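Putative uncharacterized protein PH0734 (Pyrococcus horikoshii, PDB 3D79) is of unknown function but, as a PUA domain-containing archaeal protein, probably binds RNA. Local coordinates at residues M40-V49 against I59-R69; F75-N83 against H167-A178. One frame throughout, in Å; residues are numbered along the deposited sequence.

Interaction 1: residues M40-V49 against I59-R69; sequences MLNKKDEVKV and ILVNDKPMFIR
V47 and V49 pack against I59 on one face of the antiparallel sheet of the Pre-PUA-like domain, where strands 47-51 and 56-61 pair, and here the contact is tightest: V47 CG1 lies only 3.4 Å from I59 CG2, closer than carbons usually come. With CG1 of V49 set between its backbone N and carbonyl carbon (chi1 56°), CG2 is anti to N and meets I59 CD1. On the same face, V61 CG1 lies against the CB and carboxylate of D45, and both V61 methyls touch L41 CD1. Further along, F67 turns its ring edge to L41 CB, while M66 CB covers one ring face and M66 CE reaches M40 CB. F67 and M66 both face I59 in a classic beta bulge, and helix 18-32 adds L28 to F67 and V21 to V47.

On the opposite face K48 exchanges two backbone bonds with L60. Toward the turn and the preceding loop the contact is polar and hydrated. The extended K48 chain carries NZ to the syn lone pair of D63 OD1 at 2.8 Å, a salt bridge at the exposed type I' turn 61-64. N62 uses both ends of its amide: OD1 accepts from E46 N at 2.9 Å, and ND2 donates to D45 OD1 at 3.2 Å, arriving from above a carboxylate plane set 87° to the amide. Water 1 links M40 O to K64 NZ, which also reaches V61 O. Close aliphatic packing thus secures the sheet against helix 18-32, whereas directional and charged bonds tie turn 61-64 to the chain entering strand 47-51.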
loop_
_atom_site.group_PDB
_atom_site.type_symbol
_atom_site.label_atom_id
_atom_site.label_comp_id
_atom_site.label_asym_id
_atom_site.label_seq_id
_atom_site.Cartn_x
_atom_site.Cartn_y
_atom_site.Cartn_z
ATOM N N MET A 40 5.755 0.606 -11.764
ATOM C CA MET A 40 6.296 1.037 -10.473
ATOM C C MET A 40 7.813 0.921 -10.398
ATOM O O MET A 40 8.464 1.732 -9.745
ATOM C CB MET A 40 5.698 0.225 -9.331
ATOM C CG MET A 40 4.230 0.479 -9.071
ATOM S SD MET A 40 3.665 -0.727 -7.867
ATOM C CE MET A 40 1.979 -0.177 -7.596
ATOM N N LEU A 41 8.363 -0.104 -11.043
ATOM C CA LEU A 41 9.799 -0.390 -10.970
ATOM C C LEU A 41 10.244 -1.325 -12.089
ATOM O O LEU A 41 9.617 -2.357 -12.342
ATOM C CB LEU A 41 10.141 -1.023 -9.612
ATOM C CG LEU A 41 11.575 -1.503 -9.348
ATOM C CD1 LEU A 41 12.560 -0.354 -9.372
ATOM C CD2 LEU A 41 11.673 -2.248 -8.023
ATOM N N ASN A 42 11.342 -0.975 -12.748
ATOM C CA ASN A 42 11.968 -1.902 -13.683
ATOM C C ASN A 42 13.412 -2.160 -13.296
ATOM O O ASN A 42 14.005 -1.385 -12.534
ATOM C CB ASN A 42 11.837 -1.420 -15.132
ATOM C CG ASN A 42 12.649 -0.191 -15.414
ATOM O OD1 ASN A 42 13.873 -0.262 -15.582
ATOM N ND2 ASN A 42 11.976 0.955 -15.500
ATOM N N LYS A 43 13.975 -3.243 -13.822
ATOM C CA LYS A 43 15.284 -3.730 -13.368
ATOM C C LYS A 43 16.456 -2.811 -13.707
ATOM O O LYS A 43 17.586 -3.071 -13.300
ATOM C CB LYS A 43 15.548 -5.148 -13.884
ATOM C CG LYS A 43 15.844 -5.224 -15.374
ATOM C CD LYS A 43 16.013 -6.662 -15.822
ATOM C CE LYS A 43 16.505 -6.710 -17.260
ATOM N NZ LYS A 43 16.418 -8.079 -17.819
ATOM N N LYS A 44 16.185 -1.746 -14.459
ATOM C CA LYS A 44 17.235 -0.800 -14.839
ATOM C C LYS A 44 17.184 0.513 -14.055
ATOM O O LYS A 44 18.069 1.353 -14.207
ATOM C CB LYS A 44 17.199 -0.527 -16.357
ATOM C CG LYS A 44 17.212 -1.806 -17.195
ATOM C CD LYS A 44 17.407 -1.567 -18.686
ATOM C CE LYS A 44 17.159 -2.865 -19.446
ATOM N NZ LYS A 44 17.387 -2.785 -20.920
ATOM N N ASP A 45 16.168 0.677 -13.202
ATOM C CA ASP A 45 15.983 1.921 -12.442
ATOM C C ASP A 45 17.052 2.118 -11.370
ATOM O O ASP A 45 17.558 1.148 -10.808
ATOM C CB ASP A 45 14.599 1.961 -11.779
ATOM C CG ASP A 45 13.463 2.185 -12.771
ATOM O OD1 ASP A 45 13.674 2.829 -13.822
ATOM O OD2 ASP A 45 12.341 1.722 -12.489
ATOM N N GLU A 46 17.385 3.376 -11.086
ATOM C CA GLU A 46 18.269 3.686 -9.971
ATOM C C GLU A 46 17.454 3.652 -8.687
ATOM O O GLU A 46 16.566 4.482 -8.487
ATOM C CB GLU A 46 18.941 5.052 -10.135
ATOM C CG GLU A 46 20.036 5.289 -9.093
ATOM C CD GLU A 46 20.929 6.472 -9.412
ATOM O OE1 GLU A 46 20.428 7.484 -9.941
ATOM O OE2 GLU A 46 22.142 6.387 -9.124
ATOM N N VAL A 47 17.761 2.687 -7.825
ATOM C CA VAL A 47 16.995 2.477 -6.603
ATOM C C VAL A 47 17.871 2.756 -5.389
ATOM O O VAL A 47 19.022 2.320 -5.326
ATOM C CB VAL A 47 16.385 1.058 -6.545
ATOM C CG1 VAL A 47 15.436 0.930 -5.371
ATOM C CG2 VAL A 47 15.640 0.758 -7.834
ATOM N N LYS A 48 17.318 3.509 -4.444
ATOM C CA LYS A 48 18.040 3.909 -3.248
ATOM C C LYS A 48 17.185 3.620 -2.025
ATOM O O LYS A 48 15.964 3.494 -2.126
ATOM C CB LYS A 48 18.392 5.400 -3.313
ATOM C CG LYS A 48 19.447 5.755 -4.358
ATOM C CD LYS A 48 19.582 7.259 -4.492
ATOM C CE LYS A 48 20.326 7.643 -5.763
ATOM N NZ LYS A 48 20.178 9.098 -6.041
ATOM N N VAL A 49 17.827 3.501 -0.870
ATOM C CA VAL A 49 17.089 3.290 0.373
ATOM C C VAL A 49 17.461 4.352 1.401
ATOM O O VAL A 49 18.643 4.659 1.589
ATOM C CB VAL A 49 17.276 1.852 0.935
ATOM C CG1 VAL A 49 18.752 1.519 1.137
ATOM C CG2 VAL A 49 16.479 1.657 2.229
ATOM N N ILE A 59 12.037 3.219 0.136
ATOM C CA ILE A 59 12.729 2.858 -1.097
ATOM C C ILE A 59 12.380 3.888 -2.167
ATOM O O ILE A 59 11.202 4.098 -2.467
ATOM C CB ILE A 59 12.339 1.445 -1.595
ATOM C CG1 ILE A 59 12.539 0.386 -0.496
ATOM C CG2 ILE A 59 13.106 1.090 -2.884
ATOM C CD1 ILE A 59 13.990 0.153 -0.096
ATOM N N LEU A 60 13.413 4.517 -2.726
ATOM C CA LEU A 60 13.259 5.534 -3.757
ATOM C C LEU A 60 13.617 4.962 -5.118
ATOM O O LEU A 60 14.619 4.261 -5.252
ATOM C CB LEU A 60 14.139 6.754 -3.459
ATOM C CG LEU A 60 13.810 7.540 -2.180
ATOM C CD1 LEU A 60 14.659 7.043 -1.014
ATOM C CD2 LEU A 60 13.999 9.040 -2.393
ATOM N N VAL A 61 12.786 5.254 -6.112
ATOM C CA VAL A 61 13.030 4.823 -7.487
ATOM C C VAL A 61 13.240 6.080 -8.317
ATOM O O VAL A 61 12.325 6.893 -8.458
ATOM C CB VAL A 61 11.859 3.990 -8.048
ATOM C CG1 VAL A 61 12.180 3.498 -9.453
ATOM C CG2 VAL A 61 11.568 2.803 -7.139
ATOM N N ASN A 62 14.452 6.234 -8.848
ATOM C CA ASN A 62 14.861 7.460 -9.542
ATOM C C ASN A 62 14.483 8.708 -8.738
ATOM O O ASN A 62 13.860 9.649 -9.253
ATOM C CB ASN A 62 14.312 7.485 -10.975
ATOM C CG ASN A 62 14.698 6.244 -11.760
ATOM O OD1 ASN A 62 15.827 5.756 -11.659
ATOM N ND2 ASN A 62 13.761 5.724 -12.543
ATOM N N ASP A 63 14.854 8.660 -7.457
ATOM C CA ASP A 63 14.691 9.736 -6.469
ATOM C C ASP A 63 13.263 10.033 -5.989
ATOM O O ASP A 63 13.053 10.953 -5.191
ATOM C CB ASP A 63 15.432 11.011 -6.908
ATOM C CG ASP A 63 16.903 10.758 -7.163
ATOM O OD1 ASP A 63 17.609 10.307 -6.230
ATOM O OD2 ASP A 63 17.352 11.002 -8.304
ATOM N N LYS A 64 12.283 9.260 -6.448
ATOM C CA LYS A 64 10.930 9.423 -5.917
ATOM C C LYS A 64 10.616 8.333 -4.888
ATOM O O LYS A 64 10.854 7.157 -5.146
ATOM C CB LYS A 64 9.872 9.500 -7.026
ATOM C CG LYS A 64 9.555 8.208 -7.733
ATOM C CD LYS A 64 8.744 8.468 -8.995
ATOM C CE LYS A 64 8.714 7.243 -9.893
ATOM N NZ LYS A 64 10.078 6.685 -10.132
ATOM N N PRO A 65 10.110 8.733 -3.704
ATOM C CA PRO A 65 9.735 7.752 -2.684
ATOM C C PRO A 65 8.618 6.857 -3.203
ATOM O O PRO A 65 7.547 7.350 -3.568
ATOM C CB PRO A 65 9.252 8.614 -1.508
ATOM C CG PRO A 65 8.993 9.959 -2.072
ATOM C CD PRO A 65 9.884 10.121 -3.258
ATOM N N MET A 66 8.877 5.554 -3.251
ATOM C CA MET A 66 7.927 4.618 -3.837
ATOM C C MET A 66 7.399 3.577 -2.860
ATOM O O MET A 66 6.201 3.303 -2.849
ATOM C CB MET A 66 8.532 3.922 -5.066
ATOM C CG MET A 66 8.515 4.778 -6.335
ATOM S SD MET A 66 6.859 5.250 -6.873
ATOM C CE MET A 66 6.155 3.653 -7.262
ATOM N N PHE A 67 8.290 2.988 -2.060
ATOM C CA PHE A 67 7.895 1.860 -1.213
ATOM C C PHE A 67 8.320 1.997 0.233
ATOM O O PHE A 67 9.329 2.637 0.544
ATOM C CB PHE A 67 8.477 0.543 -1.740
ATOM C CG PHE A 67 8.395 0.402 -3.224
ATOM C CD1 PHE A 67 7.164 0.238 -3.849
ATOM C CD2 PHE A 67 9.549 0.449 -4.002
ATOM C CE1 PHE A 67 7.081 0.117 -5.246
ATOM C CE2 PHE A 67 9.477 0.324 -5.389
ATOM C CZ PHE A 67 8.241 0.173 -6.013
ATOM N N ILE A 68 7.532 1.366 1.098
ATOM C CA ILE A 68 7.926 1.105 2.479
ATOM C C ILE A 68 8.640 -0.240 2.504
ATOM O O ILE A 68 8.273 -1.154 1.768
ATOM C CB ILE A 68 6.686 1.095 3.425
ATOM C CG1 ILE A 68 7.104 1.244 4.893
ATOM C CG2 ILE A 68 5.812 -0.144 3.215
ATOM C CD1 ILE A 68 5.949 1.716 5.780
ATOM N N ARG A 69 9.679 -0.362 3.322
ATOM C CA ARG A 69 10.263 -1.673 3.557
ATOM C C ARG A 69 10.284 -1.964 5.047
ATOM O O ARG A 69 10.737 -1.142 5.846
ATOM C CB ARG A 69 11.656 -1.823 2.937
ATOM C CG ARG A 69 12.221 -3.248 3.088
ATOM C CD ARG A 69 13.396 -3.527 2.162
ATOM N NE ARG A 69 14.602 -2.794 2.536
ATOM C CZ ARG A 69 15.778 -2.912 1.921
ATOM N NH1 ARG A 69 15.921 -3.743 0.893
ATOM N NH2 ARG A 69 16.817 -2.202 2.335
HETATM O O HOH W 1 8.993 4.187 -10.443
HETATM O O HOH W 2 16.663 6.691 -6.506
HETATM O O HOH W 3 18.247 8.077 -8.576
#

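Interaction 2: residues F75-N83 against H167-A178; sequences FPLVIALYN and HHARDKIWEVTA
The H167 imidazole is sandwiched between two methyls: V78 CG2 makes a CH-pi contact over one face, 3.7 Å from the ring centroid, and I173 CG2 covers the other, with water 4 at the edge. The W174 indole holds A178 CB over one face and A169 CA over the other, while the backbone carbon V78 C meets its edge. Its six-membered ring, swung out with CG anti to the backbone N (chi1 175°), lodges against helix 78-84, where CZ3 lies 3.6 Å from V78 CG1 and the two side chains cross at about a right angle.

V78 is therefore shared by both rings, one methyl for each. I79 slides past T177, its CG2 3.6 Å from T177 O and its CD1 3.9 Å from A178 CB, and L77 sends CD2 to I173 CG2. Water 4 accepts from I79 N at 3.0 Å and donates to T177 OG1, whose own proton goes to I173 O. Replacing H167 with an alanine is likely to leave V78 CG2 and I173 CG2 without the ring between them and open a gap there. H167 ND1 is buried without a partner. Since no direct hydrogen bond joins the segments, the C-terminal strand 167-168 and helix 172-177, N-capped by D171, hold to L77 and the first turn of helix 78-84, at the end of the Pre-PUA-like domain, by shape, apolar cover and one bridging water.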
loop_
_atom_site.group_PDB
_atom_site.type_symbol
_atom_site.label_atom_id
_atom_site.label_comp_id
_atom_site.label_asym_id
_atom_site.label_seq_id
_atom_site.Cartn_x
_atom_site.Cartn_y
_atom_site.Cartn_z
ATOM N N PHE A 75 6.021 -2.591 0.086
ATOM C CA PHE A 75 4.686 -2.256 -0.401
ATOM C C PHE A 75 4.671 -0.785 -0.802
ATOM O O PHE A 75 5.387 0.016 -0.211
ATOM C CB PHE A 75 3.618 -2.519 0.665
ATOM C CG PHE A 75 2.230 -2.666 0.102
ATOM C CD1 PHE A 75 1.882 -3.796 -0.635
ATOM C CD2 PHE A 75 1.269 -1.675 0.304
ATOM C CE1 PHE A 75 0.608 -3.940 -1.169
ATOM C CE2 PHE A 75 -0.009 -1.810 -0.223
ATOM C CZ PHE A 75 -0.344 -2.945 -0.961
ATOM N N PRO A 76 3.879 -0.422 -1.831
ATOM C CA PRO A 76 3.813 1.001 -2.176
ATOM C C PRO A 76 3.424 1.925 -1.019
ATOM O O PRO A 76 2.552 1.589 -0.214
ATOM C CB PRO A 76 2.727 1.048 -3.262
ATOM C CG PRO A 76 2.773 -0.299 -3.879
ATOM C CD PRO A 76 3.066 -1.245 -2.749
ATOM N N LEU A 77 4.071 3.085 -0.958
ATOM C CA LEU A 77 3.699 4.142 -0.019
ATOM C C LEU A 77 2.350 4.746 -0.385
ATOM O O LEU A 77 1.901 4.640 -1.532
ATOM C CB LEU A 77 4.748 5.255 -0.022
ATOM C CG LEU A 77 6.146 4.900 0.492
ATOM C CD1 LEU A 77 7.119 5.993 0.123
ATOM C CD2 LEU A 77 6.141 4.661 2.005
ATOM N N VAL A 78 1.708 5.393 0.586
ATOM C CA VAL A 78 0.447 6.093 0.320
ATOM C C VAL A 78 0.641 7.182 -0.746
ATOM O O VAL A 78 -0.206 7.323 -1.637
ATOM C CB VAL A 78 -0.226 6.637 1.615
ATOM C CG1 VAL A 78 -1.523 7.377 1.286
ATOM C CG2 VAL A 78 -0.538 5.481 2.561
ATOM N N ILE A 79 1.747 7.923 -0.674
ATOM C CA ILE A 79 2.043 8.954 -1.687
ATOM C C ILE A 79 2.160 8.359 -3.100
ATOM O O ILE A 79 1.618 8.924 -4.065
ATOM C CB ILE A 79 3.272 9.849 -1.320
ATOM C CG1 ILE A 79 3.380 11.049 -2.278
ATOM C CG2 ILE A 79 4.567 9.055 -1.308
ATOM C CD1 ILE A 79 2.138 11.936 -2.302
ATOM N N ALA A 80 2.838 7.214 -3.214
ATOM C CA ALA A 80 2.985 6.518 -4.496
ATOM C C ALA A 80 1.623 6.116 -5.069
ATOM O O ALA A 80 1.349 6.313 -6.262
ATOM C CB ALA A 80 3.880 5.302 -4.345
ATOM N N LEU A 81 0.770 5.561 -4.209
ATOM C CA LEU A 81 -0.580 5.188 -4.606
ATOM C C LEU A 81 -1.435 6.416 -4.923
ATOM O O LEU A 81 -2.303 6.361 -5.801
ATOM C CB LEU A 81 -1.239 4.335 -3.516
ATOM C CG LEU A 81 -0.594 2.957 -3.305
ATOM C CD1 LEU A 81 -1.147 2.301 -2.045
ATOM C CD2 LEU A 81 -0.781 2.038 -4.511
ATOM N N TYR A 82 -1.190 7.509 -4.201
ATOM C CA TYR A 82 -1.929 8.755 -4.424
ATOM C C TYR A 82 -1.673 9.272 -5.833
ATOM O O TYR A 82 -2.611 9.621 -6.563
ATOM C CB TYR A 82 -1.559 9.819 -3.387
ATOM C CG TYR A 82 -2.405 11.067 -3.524
ATOM C CD1 TYR A 82 -3.617 11.184 -2.848
ATOM C CD2 TYR A 82 -2.004 12.113 -4.358
ATOM C CE1 TYR A 82 -4.411 12.327 -2.986
ATOM C CE2 TYR A 82 -2.789 13.258 -4.502
ATOM C CZ TYR A 82 -3.985 13.352 -3.812
ATOM O OH TYR A 82 -4.760 14.485 -3.955
ATOM N N ASN A 83 -0.401 9.314 -6.215
ATOM C CA ASN A 83 -0.039 9.723 -7.570
ATOM C C ASN A 83 -0.609 8.792 -8.634
ATOM O O ASN A 83 -1.087 9.247 -9.675
ATOM C CB ASN A 83 1.479 9.892 -7.689
ATOM C CG ASN A 83 1.978 11.105 -6.932
ATOM O OD1 ASN A 83 1.254 12.093 -6.783
ATOM N ND2 ASN A 83 3.210 11.038 -6.443
ATOM N N HIS A 167 0.594 2.344 7.891
ATOM C CA HIS A 167 0.970 3.643 7.358
ATOM C C HIS A 167 -0.282 4.263 6.753
ATOM O O HIS A 167 -1.003 3.605 6.003
ATOM C CB HIS A 167 2.115 3.499 6.330
ATOM C CG HIS A 167 2.334 4.709 5.472
ATOM N ND1 HIS A 167 2.585 4.623 4.118
ATOM C CD2 HIS A 167 2.342 6.029 5.771
ATOM C CE1 HIS A 167 2.729 5.839 3.621
ATOM N NE2 HIS A 167 2.580 6.710 4.601
ATOM N N HIS A 168 -0.557 5.513 7.106
ATOM C CA HIS A 168 -1.721 6.211 6.569
ATOM C C HIS A 168 -1.384 7.636 6.165
ATOM O O HIS A 168 -0.404 8.212 6.650
ATOM C CB HIS A 168 -2.897 6.179 7.558
ATOM C CG HIS A 168 -2.641 6.909 8.843
ATOM N ND1 HIS A 168 -2.868 8.262 8.993
ATOM C CD2 HIS A 168 -2.206 6.466 10.047
ATOM C CE1 HIS A 168 -2.569 8.622 10.230
ATOM N NE2 HIS A 168 -2.158 7.553 10.887
ATOM N N ALA A 169 -2.188 8.197 5.262
ATOM C CA ALA A 169 -2.036 9.597 4.883
ATOM C C ALA A 169 -2.159 10.453 6.147
ATOM O O ALA A 169 -2.956 10.139 7.037
ATOM C CB ALA A 169 -3.084 9.994 3.845
ATOM N N ARG A 170 -1.353 11.511 6.221
ATOM C CA ARG A 170 -1.268 12.402 7.398
ATOM C C ARG A 170 -0.354 11.912 8.532
ATOM O O ARG A 170 -0.155 12.642 9.508
ATOM C CB ARG A 170 -2.651 12.741 7.975
ATOM C CG ARG A 170 -3.620 13.399 7.011
ATOM C CD ARG A 170 -4.869 13.798 7.767
ATOM N NE ARG A 170 -5.934 14.261 6.886
ATOM C CZ ARG A 170 -7.156 14.583 7.298
ATOM N NH1 ARG A 170 -7.478 14.492 8.584
ATOM N NH2 ARG A 170 -8.063 14.994 6.421
ATOM N N ASP A 171 0.191 10.699 8.430
ATOM C CA ASP A 171 1.139 10.230 9.449
ATOM C C ASP A 171 2.549 10.791 9.208
ATOM O O ASP A 171 2.754 11.595 8.294
ATOM C CB ASP A 171 1.112 8.692 9.620
ATOM C CG ASP A 171 1.822 7.939 8.497
ATOM O OD1 ASP A 171 2.455 8.560 7.621
ATOM O OD2 ASP A 171 1.751 6.691 8.503
ATOM N N LYS A 172 3.509 10.387 10.032
ATOM C CA LYS A 172 4.853 10.946 9.944
ATOM C C LYS A 172 5.615 10.505 8.691
ATOM O O LYS A 172 6.408 11.271 8.144
ATOM C CB LYS A 172 5.647 10.650 11.219
ATOM C CG LYS A 172 5.282 11.566 12.385
ATOM C CD LYS A 172 5.670 13.018 12.095
ATOM C CE LYS A 172 5.094 13.980 13.124
ATOM N NZ LYS A 172 5.261 15.407 12.714
ATOM N N ILE A 173 5.358 9.280 8.234
ATOM C CA ILE A 173 5.922 8.802 6.964
ATOM C C ILE A 173 5.399 9.652 5.796
ATOM O O ILE A 173 6.167 10.068 4.919
ATOM C CB ILE A 173 5.621 7.304 6.734
ATOM C CG1 ILE A 173 6.319 6.453 7.805
ATOM C CG2 ILE A 173 6.063 6.870 5.334
ATOM C CD1 ILE A 173 5.890 4.982 7.866
ATOM N N TRP A 174 4.095 9.920 5.808
ATOM C CA TRP A 174 3.461 10.800 4.827
ATOM C C TRP A 174 4.122 12.177 4.812
ATOM O O TRP A 174 4.440 12.702 3.748
ATOM C CB TRP A 174 1.963 10.924 5.123
ATOM C CG TRP A 174 1.224 11.903 4.250
ATOM C CD1 TRP A 174 0.936 13.210 4.543
ATOM C CD2 TRP A 174 0.661 11.650 2.954
ATOM N NE1 TRP A 174 0.239 13.786 3.511
ATOM C CE2 TRP A 174 0.050 12.852 2.525
ATOM C CE3 TRP A 174 0.611 10.528 2.113
ATOM C CZ2 TRP A 174 -0.597 12.966 1.289
ATOM C CZ3 TRP A 174 -0.033 10.647 0.881
ATOM C CH2 TRP A 174 -0.629 11.854 0.485
ATOM N N GLU A 175 4.351 12.745 5.994
ATOM C CA GLU A 175 4.946 14.083 6.094
ATOM C C GLU A 175 6.266 14.187 5.338
ATOM O O GLU A 175 6.516 15.182 4.648
ATOM C CB GLU A 175 5.137 14.493 7.559
ATOM C CG GLU A 175 3.831 14.794 8.285
ATOM C CD GLU A 175 4.031 15.455 9.640
ATOM O OE1 GLU A 175 5.169 15.865 9.960
ATOM O OE2 GLU A 175 3.036 15.567 10.385
ATOM N N VAL A 176 7.097 13.151 5.449
ATOM C CA VAL A 176 8.439 13.170 4.858
ATOM C C VAL A 176 8.534 12.587 3.441
ATOM O O VAL A 176 9.589 12.670 2.815
ATOM C CB VAL A 176 9.504 12.499 5.781
ATOM C CG1 VAL A 176 9.527 13.168 7.155
ATOM C CG2 VAL A 176 9.277 10.994 5.904
ATOM N N THR A 177 7.444 12.003 2.945
ATOM C CA THR A 177 7.438 11.395 1.604
ATOM C C THR A 177 6.520 12.090 0.586
ATOM O O THR A 177 6.700 11.925 -0.629
ATOM C CB THR A 177 7.054 9.903 1.657
ATOM O OG1 THR A 177 5.784 9.762 2.305
ATOM C CG2 THR A 177 8.119 9.087 2.399
ATOM N N ALA A 178 5.545 12.855 1.077
ATOM C CA ALA A 178 4.535 13.483 0.214
ATOM C C ALA A 178 4.999 14.798 -0.409
ATOM O O ALA A 178 5.663 15.606 0.244
ATOM C CB ALA A 178 3.231 13.682 0.968
HETATM O O HOH W 4 3.420 8.133 1.769
#

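How the interactions relate
Interactions 1 and 2 are successive in the chain and meet on one antiparallel sheet: strand 64-70, which belongs to interaction 1, is neighbour to strand 73-76, which leads into the helix of interaction 2. Probable backbone hydrogen bonds from I68 N to F75 O and from L77 N to M66 O couple them, and P65 packs on T177. Interaction 1 lies toward the periphery, with its centre about 15 Å from that of the chain; it joins neighbouring strands of the sheet and combines a buried face with a charged, hydrated turn. Interaction 2, its centre about 9 Å from that of the chain, unites distant parts of the sequence through methyls and aromatic rings, without salt bridges between its segments.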